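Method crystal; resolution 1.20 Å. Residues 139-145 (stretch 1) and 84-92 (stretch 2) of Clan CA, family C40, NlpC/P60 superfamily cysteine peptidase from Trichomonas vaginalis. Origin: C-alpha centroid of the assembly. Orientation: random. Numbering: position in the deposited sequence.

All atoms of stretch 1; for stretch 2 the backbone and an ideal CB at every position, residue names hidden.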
# COMPACT_ATOMS: atom_id res chain seq x y z
N GLU A 139 7.82 -0.16 16.51
CA GLU A 139 7.14 0.92 15.82
C GLU A 139 6.36 1.82 16.79
O GLU A 139 6.28 3.03 16.58
CB GLU A 139 6.34 0.40 14.61
CG GLU A 139 5.20 -0.35 14.94
CD GLU A 139 4.61 -1.13 13.72
OE1 GLU A 139 5.07 -1.08 12.54
OE2 GLU A 139 3.68 -1.83 13.99
N ASP A 140 5.87 1.29 17.90
CA ASP A 140 5.14 2.17 18.80
C ASP A 140 6.03 3.09 19.63
O ASP A 140 5.51 3.96 20.35
CB ASP A 140 4.21 1.34 19.67
CG ASP A 140 3.05 0.76 18.86
OD1 ASP A 140 2.56 1.47 17.94
OD2 ASP A 140 2.67 -0.41 19.10
N ALA A 141 7.36 2.94 19.55
CA ALA A 141 8.22 3.88 20.25
C ALA A 141 8.35 5.20 19.53
O ALA A 141 8.92 6.13 20.12
CB ALA A 141 9.60 3.27 20.47
N LEU A 142 7.86 5.32 18.28
CA LEU A 142 7.98 6.55 17.52
C LEU A 142 6.65 7.26 17.42
O LEU A 142 5.60 6.62 17.37
CB LEU A 142 8.49 6.29 16.10
CG LEU A 142 9.88 5.65 16.02
CD1 LEU A 142 10.38 5.68 14.58
CD2 LEU A 142 10.91 6.33 16.96
N GLN A 143 6.72 8.59 17.30
CA GLN A 143 5.51 9.42 17.17
C GLN A 143 4.85 9.21 15.82
O GLN A 143 3.62 9.04 15.75
CB GLN A 143 5.88 10.90 17.37
CG GLN A 143 4.77 11.90 17.10
CD GLN A 143 3.60 11.73 18.02
OE1 GLN A 143 3.75 11.44 19.22
NE2 GLN A 143 2.40 11.92 17.47
N TYR A 144 5.65 9.17 14.74
CA TYR A 144 5.14 9.05 13.37
C TYR A 144 4.47 7.71 13.19
O TYR A 144 4.98 6.68 13.61
CB TYR A 144 6.30 9.19 12.39
CG TYR A 144 5.91 9.13 10.91
CD1 TYR A 144 5.82 7.91 10.23
CD2 TYR A 144 5.64 10.30 10.20
CE1 TYR A 144 5.47 7.87 8.88
CE2 TYR A 144 5.26 10.27 8.89
CZ TYR A 144 5.18 9.05 8.22
OH TYR A 144 4.83 8.94 6.91
N LYS A 145 3.35 7.71 12.47
CA LYS A 145 2.61 6.51 12.11
C LYS A 145 2.45 6.46 10.59
O LYS A 145 1.97 7.43 9.98
CB LYS A 145 1.23 6.50 12.77
CG LYS A 145 1.24 6.59 14.25
CD LYS A 145 1.54 5.26 14.85
CE LYS A 145 1.55 5.37 16.38
NZ LYS A 145 2.80 6.01 16.83
N UNK A 84 13.38 10.09 3.31
CA UNK A 84 13.58 9.85 4.73
C UNK A 84 12.64 10.75 5.52
O UNK A 84 12.29 11.84 5.07
CB UNK A 84 15.04 10.09 5.13
N UNK A 85 12.25 10.30 6.71
CA UNK A 85 11.17 10.94 7.46
C UNK A 85 11.60 11.30 8.88
O UNK A 85 11.76 10.42 9.73
CB UNK A 85 9.95 10.02 7.51
N UNK A 86 11.77 12.58 9.20
CA UNK A 86 12.10 12.96 10.59
C UNK A 86 10.94 12.72 11.52
O UNK A 86 9.79 12.99 11.18
CB UNK A 86 12.52 14.43 10.67
N UNK A 87 11.25 12.25 12.73
CA UNK A 87 10.25 12.10 13.77
C UNK A 87 10.99 12.13 15.12
O UNK A 87 12.19 12.44 15.18
CB UNK A 87 9.45 10.81 13.59
N UNK A 88 10.29 11.78 16.19
CA UNK A 88 10.86 11.66 17.52
C UNK A 88 10.34 10.42 18.22
O UNK A 88 9.23 9.95 17.94
CB UNK A 88 10.55 12.91 18.35
N UNK A 89 11.14 9.87 19.13
CA UNK A 89 10.66 8.76 19.92
C UNK A 89 9.83 9.32 21.07
O UNK A 89 10.04 10.45 21.54
CB UNK A 89 11.82 7.90 20.43
N UNK A 90 8.90 8.52 21.54
CA UNK A 90 8.03 8.90 22.65
C UNK A 90 8.31 8.10 23.91
O UNK A 90 7.79 8.45 24.98
CB UNK A 90 6.56 8.73 22.25
N UNK A 91 9.05 6.99 23.80
CA UNK A 91 9.37 6.12 24.92
C UNK A 91 10.78 5.60 24.69
O UNK A 91 11.20 5.45 23.55
CB UNK A 91 8.36 4.98 25.06
N UNK A 92 11.51 5.35 25.76
CA UNK A 92 12.84 4.76 25.61
C UNK A 92 12.74 3.41 24.90
O UNK A 92 11.76 2.67 25.04
CB UNK A 92 13.52 4.60 26.97

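At position 84 the ideal CB finds nothing of stretch 1 within 5.5 Å, so any residue would do; it is Thr84. At position 85 the CA-to-CB bond points toward stretch 1, with the ideal CB 4.9 Å from Tyr144 CE2, and phi/psi of -127/110 is extended. An aliphatic or aromatic side chain could cover the tyrosine ring, and a beta-branched one would also suit the backbone. The residue is Ile85, whose CG2 lies over one face of the ring, 3.6 Å from Tyr144 CE2 and 3.9 Å from the ring centroid, in a CH-pi contact.

Position 86 points away into space that stretch 1 leaves empty. Many residues would fit, and a phi of -69° admits proline; it is Pro86.

Position 87 again points toward stretch 1. Its ideal CB is 3.7 Å from Tyr144 CB and 5.3 Å from Leu142 CB, which favours a small or medium side chain, while the backbone N of Tyr144 offers a donor nearby. Serine, threonine or valine would all be reasonable, but only the first two supply an acceptor. In Thr87, t rotamer, OG1 accepts a hydrogen bond from Tyr144 N at 3.1 Å, and CG2 packs 4.0 Å from Leu142 CD1.

At position 88 the CA-to-CB bond points away, so stretch 1 constrains the side chain little and many residues, long polar ones among them, would do. The carbonyl O of this residue, Gln88, accepts a hydrogen bond from Gln143 N at 2.9 Å.

Position 89 forms the single beta bridge with Leu142, their CA atoms 4.2 Å apart. The CB leaves sideways, and its ideal position is 3.4 Å from Ala141 O and 3.9 Å from Leu142 CD2, so a small residue such as alanine, serine or cysteine is the easiest choice. Ser89 is found, its OG hydrogen-bonded elsewhere in the structure.

Position 90 points toward stretch 1, with the ideal CB 4.1 Å from Ala141 O and 4.9 Å from Gln143 OE1. A medium aliphatic chain, or a polar one reaching the glutamine amide, could fit. Val90 spreads over this surface, CG1 3.6 Å from Gln143 OE1 and CG2 3.8 Å from Asp140 O, while Val90 N donates to Ala141 O at 2.8 Å.

Position 91 is extended and sideways, its ideal CB 4.9 Å from Ala141 CA; small or polar residues suit. In Thr91, OG1 makes a weak 3.4 Å hydrogen bond to a water O that donates to Asp140 O at 2.8 Å. Position 92 points away with no atom of stretch 1 within 5.5 Å of its ideal CB, so almost any side chain would do; it is Glu92.

Stretch 2 (84-92) TIPTQSVTE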
# COMPACT_ATOMS: atom_id res chain seq x y z
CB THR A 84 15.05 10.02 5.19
OG1 THR A 84 15.45 11.38 5.03
CG2 THR A 84 15.96 9.12 4.34
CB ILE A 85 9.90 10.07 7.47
CG1 ILE A 85 9.48 9.70 6.05
CG2 ILE A 85 8.78 10.79 8.19
CD1 ILE A 85 8.40 8.63 5.98
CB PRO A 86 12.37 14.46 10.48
CG PRO A 86 12.68 14.69 9.05
CD PRO A 86 11.84 13.72 8.28
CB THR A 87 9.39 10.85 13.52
OG1 THR A 87 8.32 10.82 14.48
CG2 THR A 87 10.19 9.59 13.60
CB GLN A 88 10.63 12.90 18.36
CG GLN A 88 9.21 13.07 18.76
CD GLN A 88 9.11 14.25 19.73
OE1 GLN A 88 8.75 14.09 20.91
NE2 GLN A 88 9.48 15.43 19.24
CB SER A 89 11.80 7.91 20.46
OG SER A 89 12.57 8.62 21.42
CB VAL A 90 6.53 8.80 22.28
CG1 VAL A 90 6.25 9.65 21.03
CG2 VAL A 90 6.14 7.35 22.06
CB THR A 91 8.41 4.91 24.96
OG1 THR A 91 7.05 5.35 24.88
CG2 THR A 91 8.55 4.12 26.27
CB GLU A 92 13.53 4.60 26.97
CG GLU A 92 12.85 3.59 27.90
CD GLU A 92 13.65 3.33 29.20
OE1 GLU A 92 14.85 3.74 29.30
OE2 GLU A 92 13.06 2.72 30.12
O HOH W 1 4.53 4.20 22.91
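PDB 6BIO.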